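Local atomic coordinates of bifunctional cytochrome P450/NADPH--P450 reductase (Deinococcus aerius, PDB entry 7F3H), a protein that hydroxylates organic substrates at a haem iron, probably with electrons passed from NADPH through its fused reductase. Residues 184-189 with 202-207; 131-136 with 148-153; 321-326 with 380-385. One frame throughout, in Å; residues are numbered along the deposited sequence.

Contact 1 (184-189 with 202-207)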
loop_
_atom_site.group_PDB
_atom_site.type_symbol
_atom_site.label_atom_id
_atom_site.label_comp_id
_atom_site.label_asym_id
_atom_site.label_seq_id
_atom_site.Cartn_x
_atom_site.Cartn_y
_atom_site.Cartn_z
ATOM N N MET A 184 -8.946 -10.320 6.660
ATOM C CA MET A 184 -8.932 -9.043 5.931
ATOM C C MET A 184 -10.233 -8.830 5.159
ATOM O O MET A 184 -10.876 -7.763 5.249
ATOM C CB MET A 184 -7.729 -9.001 4.994
ATOM C CG MET A 184 -6.397 -8.810 5.740
ATOM S SD MET A 184 -6.330 -7.167 6.483
ATOM C CE MET A 184 -5.516 -6.283 5.136
ATOM N N HIS A 185 -10.641 -9.837 4.386
ATOM C CA HIS A 185 -11.900 -9.728 3.659
ATOM C C HIS A 185 -13.075 -9.453 4.606
ATOM O O HIS A 185 -13.903 -8.556 4.364
ATOM C CB HIS A 185 -12.144 -11.004 2.859
ATOM C CG HIS A 185 -13.439 -10.996 2.115
ATOM N ND1 HIS A 185 -13.618 -10.300 0.935
ATOM C CD2 HIS A 185 -14.640 -11.550 2.413
ATOM C CE1 HIS A 185 -14.862 -10.464 0.516
ATOM N NE2 HIS A 185 -15.504 -11.212 1.398
ATOM N N HIS A 186 -13.160 -10.214 5.699
ATOM C CA HIS A 186 -14.276 -10.035 6.622
ATOM C C HIS A 186 -14.233 -8.663 7.287
ATOM O O HIS A 186 -15.284 -8.059 7.547
ATOM C CB HIS A 186 -14.271 -11.149 7.669
ATOM C CG HIS A 186 -15.550 -11.250 8.426
ATOM N ND1 HIS A 186 -15.688 -10.792 9.717
ATOM C CD2 HIS A 186 -16.769 -11.706 8.051
ATOM C CE1 HIS A 186 -16.930 -10.995 10.118
ATOM N NE2 HIS A 186 -17.605 -11.550 9.125
ATOM N N THR A 187 -13.023 -8.152 7.540
ATOM C CA THR A 187 -12.883 -6.828 8.137
ATOM C C THR A 187 -13.489 -5.763 7.241
ATOM O O THR A 187 -14.222 -4.890 7.723
ATOM C CB THR A 187 -11.401 -6.520 8.399
ATOM O OG1 THR A 187 -10.928 -7.248 9.541
ATOM C CG2 THR A 187 -11.175 -5.033 8.596
ATOM N N MET A 188 -13.267 -5.869 5.925
ATOM C CA MET A 188 -13.905 -4.888 5.042
ATOM C C MET A 188 -15.414 -5.103 4.976
ATOM O O MET A 188 -16.168 -4.135 4.832
ATOM C CB MET A 188 -13.311 -4.922 3.624
ATOM C CG MET A 188 -11.808 -4.669 3.544
ATOM S SD MET A 188 -11.275 -3.146 4.375
ATOM C CE MET A 188 -9.840 -3.737 5.292
ATOM N N THR A 189 -15.873 -6.352 5.143
ATOM C CA THR A 189 -17.315 -6.630 5.145
ATOM C C THR A 189 -18.011 -5.962 6.331
ATOM O O THR A 189 -19.135 -5.456 6.202
ATOM C CB THR A 189 -17.551 -8.149 5.194
ATOM O OG1 THR A 189 -17.306 -8.735 3.910
ATOM C CG2 THR A 189 -18.964 -8.504 5.696
ATOM N N GLU A 202 -23.467 -14.590 12.033
ATOM C CA GLU A 202 -22.995 -14.883 13.387
ATOM C C GLU A 202 -21.848 -15.884 13.361
ATOM O O GLU A 202 -20.785 -15.667 13.963
ATOM C CB GLU A 202 -24.142 -15.455 14.217
ATOM C CG GLU A 202 -25.051 -14.449 14.879
ATOM C CD GLU A 202 -25.836 -15.084 16.020
ATOM O OE1 GLU A 202 -26.315 -16.238 15.850
ATOM O OE2 GLU A 202 -25.971 -14.433 17.084
ATOM N N GLU A 203 -22.075 -17.008 12.684
ATOM C CA GLU A 203 -21.049 -18.035 12.556
ATOM C C GLU A 203 -19.809 -17.479 11.865
ATOM O O GLU A 203 -18.672 -17.867 12.191
ATOM C CB GLU A 203 -21.618 -19.227 11.771
ATOM C CG GLU A 203 -22.860 -19.878 12.392
ATOM C CD GLU A 203 -23.589 -20.832 11.432
ATOM O OE1 GLU A 203 -23.079 -21.095 10.316
ATOM O OE2 GLU A 203 -24.677 -21.329 11.799
ATOM N N ALA A 204 -20.015 -16.581 10.890
ATOM C CA ALA A 204 -18.889 -15.947 10.214
ATOM C C ALA A 204 -18.089 -15.072 11.170
ATOM O O ALA A 204 -16.857 -15.076 11.123
ATOM C CB ALA A 204 -19.375 -15.142 9.011
ATOM N N ASP A 205 -18.762 -14.346 12.073
ATOM C CA ASP A 205 -18.032 -13.602 13.107
ATOM C C ASP A 205 -17.224 -14.543 14.014
ATOM O O ASP A 205 -16.083 -14.226 14.398
ATOM C CB ASP A 205 -18.988 -12.745 13.953
ATOM C CG ASP A 205 -19.536 -11.539 13.192
ATOM O OD1 ASP A 205 -18.781 -10.922 12.416
ATOM O OD2 ASP A 205 -20.726 -11.195 13.382
ATOM N N ARG A 206 -17.810 -15.690 14.385
ATOM C CA ARG A 206 -17.096 -16.627 15.256
ATOM C C ARG A 206 -15.841 -17.137 14.577
ATOM O O ARG A 206 -14.756 -17.164 15.169
ATOM C CB ARG A 206 -17.974 -17.816 15.639
ATOM C CG ARG A 206 -19.209 -17.511 16.423
ATOM C CD ARG A 206 -19.769 -18.814 16.984
ATOM N NE ARG A 206 -21.185 -18.729 17.301
ATOM C CZ ARG A 206 -22.140 -19.309 16.583
ATOM N NH1 ARG A 206 -21.836 -20.034 15.496
ATOM N NH2 ARG A 206 -23.405 -19.162 16.956
ATOM N N ALA A 207 -15.977 -17.565 13.328
ATOM C CA ALA A 207 -14.798 -17.996 12.590
ATOM C C ALA A 207 -13.795 -16.847 12.403
ATOM O O ALA A 207 -12.585 -17.074 12.391
ATOM C CB ALA A 207 -15.232 -18.603 11.258
#
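H186 reaches across from helix 175-190 to A204 and D205 of helix 199-227, a sparse meeting near the protein surface in which one imidazole meets two successive residues. With chi1 at -165°, CG stands anti to the backbone N and the ring is carried outward from its own helix. Its leading edge holds CE1, which lies 3.0 Å from D205 OD1, close to the ring plane. The imidazole and the carboxylate are turned 77° apart, and the touching ring atom is a carbon, making this a close polar approach and not a conventional hydrogen bond. Beside it, A204 CB sits 4.0 Å from H186 NE2, while A204 O lies over one ring face, offset toward the rim. D205 OD1 also forms a long, weak ion pair with R193, and a sulfate ion, probably from the crystallisation liquor, lies near this carboxylate. From their order in the chain the two helices are probably F and G of the P450 fold, the pair that roofs the substrate channel in many relatives. Further along helix 199-227, Y208 brings its ring against H186 and hydrogen-bonds T187, while M184 and T187 pack down on helix 80-86.

Contact 2 (131-136 with 148-153)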
loop_
_atom_site.group_PDB
_atom_site.type_symbol
_atom_site.label_atom_id
_atom_site.label_comp_id
_atom_site.label_asym_id
_atom_site.label_seq_id
_atom_site.Cartn_x
_atom_site.Cartn_y
_atom_site.Cartn_z
ATOM N N VAL A 131 10.852 -15.674 -9.642
ATOM C CA VAL A 131 11.409 -15.900 -10.972
ATOM C C VAL A 131 11.426 -17.391 -11.284
ATOM O O VAL A 131 11.034 -17.821 -12.390
ATOM C CB VAL A 131 12.810 -15.261 -11.063
ATOM C CG1 VAL A 131 13.504 -15.593 -12.392
ATOM C CG2 VAL A 131 12.706 -13.760 -10.865
ATOM N N GLY A 132 11.828 -18.202 -10.290
ATOM C CA GLY A 132 11.825 -19.649 -10.464
ATOM C C GLY A 132 10.475 -20.185 -10.892
ATOM O O GLY A 132 10.372 -20.938 -11.862
ATOM N N LYS A 133 9.410 -19.761 -10.198
ATOM C CA LYS A 133 8.072 -20.192 -10.583
ATOM C C LYS A 133 7.768 -19.792 -12.021
ATOM O O LYS A 133 7.317 -20.615 -12.824
ATOM C CB LYS A 133 7.025 -19.609 -9.637
ATOM C CG LYS A 133 5.633 -20.198 -9.876
ATOM C CD LYS A 133 4.595 -19.588 -8.932
ATOM C CE LYS A 133 3.175 -20.020 -9.264
ATOM N NZ LYS A 133 2.189 -19.175 -8.549
ATOM N N TRP A 134 8.078 -18.546 -12.387
ATOM C CA TRP A 134 7.735 -18.111 -13.730
ATOM C C TRP A 134 8.582 -18.850 -14.751
ATOM O O TRP A 134 8.069 -19.254 -15.803
ATOM C CB TRP A 134 7.878 -16.597 -13.841
ATOM C CG TRP A 134 6.828 -15.830 -13.078
ATOM C CD1 TRP A 134 5.975 -16.314 -12.119
ATOM C CD2 TRP A 134 6.542 -14.423 -13.188
ATOM N NE1 TRP A 134 5.173 -15.292 -11.630
ATOM C CE2 TRP A 134 5.506 -14.127 -12.267
ATOM C CE3 TRP A 134 7.071 -13.380 -13.966
ATOM C CZ2 TRP A 134 4.991 -12.841 -12.115
ATOM C CZ3 TRP A 134 6.561 -12.111 -13.811
ATOM C CH2 TRP A 134 5.528 -11.848 -12.897
ATOM N N GLU A 135 9.843 -19.168 -14.399
ATOM C CA GLU A 135 10.626 -20.011 -15.301
ATOM C C GLU A 135 9.908 -21.327 -15.521
ATOM O O GLU A 135 9.721 -21.767 -16.663
ATOM C CB GLU A 135 12.026 -20.281 -14.754
ATOM C CG GLU A 135 13.139 -19.421 -15.277
ATOM C CD GLU A 135 14.486 -19.717 -14.585
ATOM O OE1 GLU A 135 14.518 -19.998 -13.356
ATOM O OE2 GLU A 135 15.516 -19.739 -15.298
ATOM N N ARG A 136 9.433 -21.928 -14.425
ATOM C CA ARG A 136 8.836 -23.253 -14.454
ATOM C C ARG A 136 7.557 -23.295 -15.262
ATOM O O ARG A 136 7.195 -24.372 -15.741
ATOM C CB ARG A 136 8.517 -23.712 -13.024
ATOM C CG ARG A 136 9.724 -24.165 -12.223
ATOM C CD ARG A 136 9.346 -24.726 -10.843
ATOM N NE ARG A 136 9.504 -23.762 -9.751
ATOM C CZ ARG A 136 8.493 -23.370 -8.987
ATOM N NH1 ARG A 136 7.280 -23.862 -9.229
ATOM N NH2 ARG A 136 8.684 -22.504 -7.994
ATOM N N MET A 148 2.220 -11.614 -7.038
ATOM C CA MET A 148 2.768 -10.462 -6.320
ATOM C C MET A 148 2.423 -10.524 -4.825
ATOM O O MET A 148 3.262 -10.190 -3.979
ATOM C CB MET A 148 2.248 -9.155 -6.941
ATOM C CG MET A 148 2.732 -8.880 -8.359
ATOM S SD MET A 148 4.536 -9.035 -8.589
ATOM C CE MET A 148 4.673 -10.421 -9.684
ATOM N N THR A 149 1.191 -10.933 -4.485
ATOM C CA THR A 149 0.831 -11.162 -3.083
ATOM C C THR A 149 1.684 -12.231 -2.436
ATOM O O THR A 149 2.106 -12.073 -1.285
ATOM C CB THR A 149 -0.650 -11.507 -2.963
ATOM O OG1 THR A 149 -1.440 -10.346 -3.252
ATOM C CG2 THR A 149 -1.004 -12.215 -1.652
ATOM N N ARG A 150 1.931 -13.332 -3.143
ATOM C CA ARG A 150 2.915 -14.283 -2.645
ATOM C C ARG A 150 4.259 -13.601 -2.382
ATOM O O ARG A 150 4.824 -13.717 -1.278
ATOM C CB ARG A 150 3.087 -15.424 -3.637
ATOM C CG ARG A 150 1.869 -16.290 -3.796
ATOM C CD ARG A 150 2.206 -17.497 -4.641
ATOM N NE ARG A 150 1.281 -18.578 -4.344
ATOM C CZ ARG A 150 0.230 -18.843 -5.105
ATOM N NH1 ARG A 150 0.014 -18.110 -6.187
ATOM N NH2 ARG A 150 -0.592 -19.838 -4.806
ATOM N N LEU A 151 4.777 -12.869 -3.385
ATOM C CA LEU A 151 6.063 -12.194 -3.250
ATOM C C LEU A 151 6.107 -11.362 -1.981
ATOM O O LEU A 151 6.977 -11.555 -1.127
ATOM C CB LEU A 151 6.355 -11.317 -4.472
ATOM C CG LEU A 151 7.569 -10.367 -4.384
ATOM C CD1 LEU A 151 8.891 -11.133 -4.453
ATOM C CD2 LEU A 151 7.518 -9.321 -5.504
ATOM N N THR A 152 5.145 -10.453 -1.829
ATOM C CA THR A 152 5.206 -9.473 -0.749
ATOM C C THR A 152 4.922 -10.109 0.613
ATOM O O THR A 152 5.598 -9.790 1.591
ATOM C CB THR A 152 4.251 -8.312 -1.047
ATOM O OG1 THR A 152 2.921 -8.810 -1.261
ATOM C CG2 THR A 152 4.716 -7.558 -2.291
ATOM N N LEU A 153 3.969 -11.046 0.702
ATOM C CA LEU A 153 3.764 -11.756 1.959
ATOM C C LEU A 153 5.029 -12.484 2.393
ATOM O O LEU A 153 5.465 -12.352 3.534
ATOM C CB LEU A 153 2.605 -12.726 1.840
ATOM C CG LEU A 153 1.210 -12.145 2.038
ATOM C CD1 LEU A 153 0.135 -13.241 1.841
ATOM C CD2 LEU A 153 1.080 -11.442 3.403
#
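R150 NH1 is gripped by two acidic side chains, through salt bridges to D147 OD1 and D146 OD2, both just ahead of 148-153. K133 NZ of helix 113-137 is bridged to the same D147 OD1, which brings K133 NZ to 3.4 Å from R150 NH1, two cationic donors that make no bond to each other. D147 OD2 accepts a hydrogen bond from W134 NE1, so a single carboxylate gathers three side chains. The two adjacent aspartates probably offset the proximity of like charges, and the two cations would in turn help to keep D147 ionised.

The lysine arrives fully stretched: CG is anti to the backbone N (chi1 -172°), and every later torsion is close to extended, which takes NZ well clear of helix 113-137. R150 is also straight from CG to NE, and the two chains cross at about a right angle. NZ meets the guanidinium obliquely at its NH1 end, with R150 CZ 4.0 Å from K133 NZ.

Beside this charged cluster the contact turns apolar. M148 bends at chi2 (-50°) and again at chi3 (114°), bringing its terminal methyl round to the indole. There M148 CE lies 3.4 Å from W134 CZ2 and 3.6 Å from W134 CH2, an oblique approach to the benzo part of the ring. The indole thus meets D147 through its N-H and the methionine methyl through the neighbouring benzo carbons.

By their order in the chain, helices 113-137 and 144-161 probably match helices D and E of the P450 fold. M148 and W134 continue onto helices 254-285 and 408-425 respectively, and the four helices together are consistent with the D-E-I-L bundle characteristic of the cytochrome P450 core.

Contact 3 (321-326 with 380-385)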
loop_
_atom_site.group_PDB
_atom_site.type_symbol
_atom_site.label_atom_id
_atom_site.label_comp_id
_atom_site.label_asym_id
_atom_site.label_seq_id
_atom_site.Cartn_x
_atom_site.Cartn_y
_atom_site.Cartn_z
ATOM N N ILE A 321 9.763 4.929 -12.840
ATOM C CA ILE A 321 8.568 4.180 -13.213
ATOM C C ILE A 321 7.670 3.996 -12.009
ATOM O O ILE A 321 6.455 4.198 -12.091
ATOM C CB ILE A 321 8.944 2.803 -13.797
ATOM C CG1 ILE A 321 9.456 2.940 -15.226
ATOM C CG2 ILE A 321 7.753 1.859 -13.718
ATOM C CD1 ILE A 321 10.148 1.697 -15.692
ATOM N N LEU A 322 8.260 3.571 -10.886
ATOM C CA LEU A 322 7.453 3.289 -9.703
ATOM C C LEU A 322 6.816 4.565 -9.161
ATOM O O LEU A 322 5.626 4.564 -8.807
ATOM C CB LEU A 322 8.292 2.586 -8.632
ATOM C CG LEU A 322 8.612 1.094 -8.855
ATOM C CD1 LEU A 322 9.548 0.546 -7.760
ATOM C CD2 LEU A 322 7.343 0.240 -8.893
ATOM N N ASP A 323 7.581 5.667 -9.135
ATOM C CA ASP A 323 7.049 6.954 -8.688
ATOM C C ASP A 323 5.814 7.346 -9.505
ATOM O O ASP A 323 4.758 7.693 -8.947
ATOM C CB ASP A 323 8.130 8.039 -8.803
ATOM C CG ASP A 323 9.263 7.895 -7.767
ATOM O OD1 ASP A 323 9.061 7.286 -6.691
ATOM O OD2 ASP A 323 10.371 8.423 -8.029
ATOM N N GLU A 324 5.911 7.243 -10.845
ATOM C CA GLU A 324 4.782 7.594 -11.708
ATOM C C GLU A 324 3.642 6.563 -11.624
ATOM O O GLU A 324 2.458 6.932 -11.726
ATOM C CB GLU A 324 5.283 7.787 -13.153
ATOM C CG GLU A 324 4.260 8.242 -14.215
ATOM C CD GLU A 324 3.693 9.663 -14.039
ATOM O OE1 GLU A 324 3.844 10.272 -12.947
ATOM O OE2 GLU A 324 3.072 10.157 -15.019
ATOM N N ALA A 325 3.956 5.278 -11.427
ATOM C CA ALA A 325 2.878 4.307 -11.258
ATOM C C ALA A 325 2.074 4.635 -10.013
ATOM O O ALA A 325 0.839 4.633 -10.045
ATOM C CB ALA A 325 3.428 2.882 -11.184
ATOM N N LEU A 326 2.764 5.026 -8.931
ATOM C CA LEU A 326 2.079 5.465 -7.721
ATOM C C LEU A 326 1.325 6.778 -7.956
ATOM O O LEU A 326 0.348 7.059 -7.266
ATOM C CB LEU A 326 3.083 5.608 -6.577
ATOM C CG LEU A 326 3.603 4.325 -5.908
ATOM C CD1 LEU A 326 4.600 4.631 -4.812
ATOM C CD2 LEU A 326 2.491 3.440 -5.344
ATOM N N ASP A 380 9.678 11.095 -16.766
ATOM C CA ASP A 380 10.617 12.209 -16.616
ATOM C C ASP A 380 10.145 13.237 -15.589
ATOM O O ASP A 380 10.949 14.075 -15.168
ATOM C CB ASP A 380 10.850 12.913 -17.966
ATOM C CG ASP A 380 11.889 12.196 -18.840
ATOM O OD1 ASP A 380 12.400 11.137 -18.414
ATOM O OD2 ASP A 380 12.188 12.682 -19.959
ATOM N N ARG A 381 8.876 13.185 -15.157
ATOM C CA ARG A 381 8.434 13.998 -14.032
ATOM C C ARG A 381 9.302 13.784 -12.815
ATOM O O ARG A 381 9.292 14.633 -11.917
ATOM C CB ARG A 381 6.983 13.685 -13.635
ATOM C CG ARG A 381 5.978 13.863 -14.746
ATOM C CD ARG A 381 4.572 13.357 -14.385
ATOM N NE ARG A 381 3.608 14.310 -14.922
ATOM C CZ ARG A 381 2.785 14.076 -15.933
ATOM N NH1 ARG A 381 2.759 12.907 -16.533
ATOM N NH2 ARG A 381 1.979 15.025 -16.336
ATOM N N TRP A 382 10.040 12.663 -12.753
ATOM C CA TRP A 382 10.628 12.196 -11.506
ATOM C C TRP A 382 12.151 12.228 -11.502
ATOM O O TRP A 382 12.763 11.716 -10.549
ATOM C CB TRP A 382 10.104 10.779 -11.201
ATOM C CG TRP A 382 8.607 10.798 -11.057
ATOM C CD1 TRP A 382 7.681 10.323 -11.950
ATOM C CD2 TRP A 382 7.864 11.387 -9.981
ATOM N NE1 TRP A 382 6.410 10.573 -11.488
ATOM C CE2 TRP A 382 6.491 11.222 -10.283
ATOM C CE3 TRP A 382 8.228 12.025 -8.776
ATOM C CZ2 TRP A 382 5.480 11.679 -9.439
ATOM C CZ3 TRP A 382 7.219 12.478 -7.927
ATOM C CH2 TRP A 382 5.858 12.295 -8.262
ATOM N N THR A 383 12.785 12.868 -12.501
ATOM C CA THR A 383 14.214 13.174 -12.398
ATOM C C THR A 383 14.420 14.124 -11.217
ATOM O O THR A 383 13.498 14.839 -10.821
ATOM C CB THR A 383 14.731 13.829 -13.684
ATOM O OG1 THR A 383 14.250 15.177 -13.749
ATOM C CG2 THR A 383 14.244 13.076 -14.938
ATOM N N SER A 384 15.622 14.097 -10.613
ATOM C CA SER A 384 15.914 15.030 -9.515
ATOM C C SER A 384 15.480 16.448 -9.831
ATOM O O SER A 384 14.909 17.140 -8.987
ATOM C CB SER A 384 17.395 14.999 -9.108
ATOM O OG SER A 384 17.742 13.752 -8.529
ATOM N N GLU A 385 15.750 16.894 -11.057
ATOM C CA GLU A 385 15.463 18.279 -11.401
ATOM C C GLU A 385 13.957 18.559 -11.464
ATOM O O GLU A 385 13.470 19.496 -10.808
ATOM C CB GLU A 385 16.184 18.630 -12.703
ATOM C CG GLU A 385 15.906 20.005 -13.253
ATOM C CD GLU A 385 16.948 20.414 -14.289
ATOM O OE1 GLU A 385 17.773 21.302 -13.951
ATOM O OE2 GLU A 385 17.013 19.794 -15.376
#
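E324, followed outward from its helix, meets W382 first and R381 last. Its CB rests 3.4 Å from W382 NE1, beside the pyrrole edge. CG leaves anti to the backbone N, and a bend at chi2 (67°) then turns the carboxylate alongside that edge, close to the ring plane, with E324 CD 3.8 Å from R381 CD. OE1 accepts a nearly straight hydrogen bond from W382 NE1 (3.0 Å, 167°); the oxygen lies close to the indole plane, whereas the N-H comes from above the carboxylate plane. OE2 forms a salt bridge with R381 NH1 at 3.2 Å, its hydrogen bond weak and bent. OE1 is also paired with R327 and OE2 takes the backbone N of D378, while R381 NH2 is held by N373 O. E324 and R327 fit the ExxR motif, and the pairing with R381 is consistent with the Glu-Arg-Arg triad of P450s.

The indole is gripped on both faces: D323 CB makes a CH-pi contact 3.6 Å from the centroid of the five-membered ring of W382, and R381 CB covers the opposite face. Helix 317-329 thus binds the meander segment on this side, while elsewhere it packs on helices 254-285 and 408-425, with L326 touching the haem.

Read from the N terminus, the three contacts come in series, and none nests within or crosses another. Contact 2 closes first, over the short connection, with strand 142-143 in it, between helices 113-137 and 144-161. The next helix, 175-190, opens contact 1, which spans 12 intervening residues, partly helical, to helix 199-227. Contact 3 comes much later and spans 53 residues, including several strands, to bring the meander back to helix 317-329. Contacts 1 and 3 lie on opposite sides of the chain's centre, their own centres about 39 Å apart; contact 2 is about 28 Å and 26 Å from them, centre to centre. Helix 254-285 packs against both contact 2 and contact 3, linking the two indirectly.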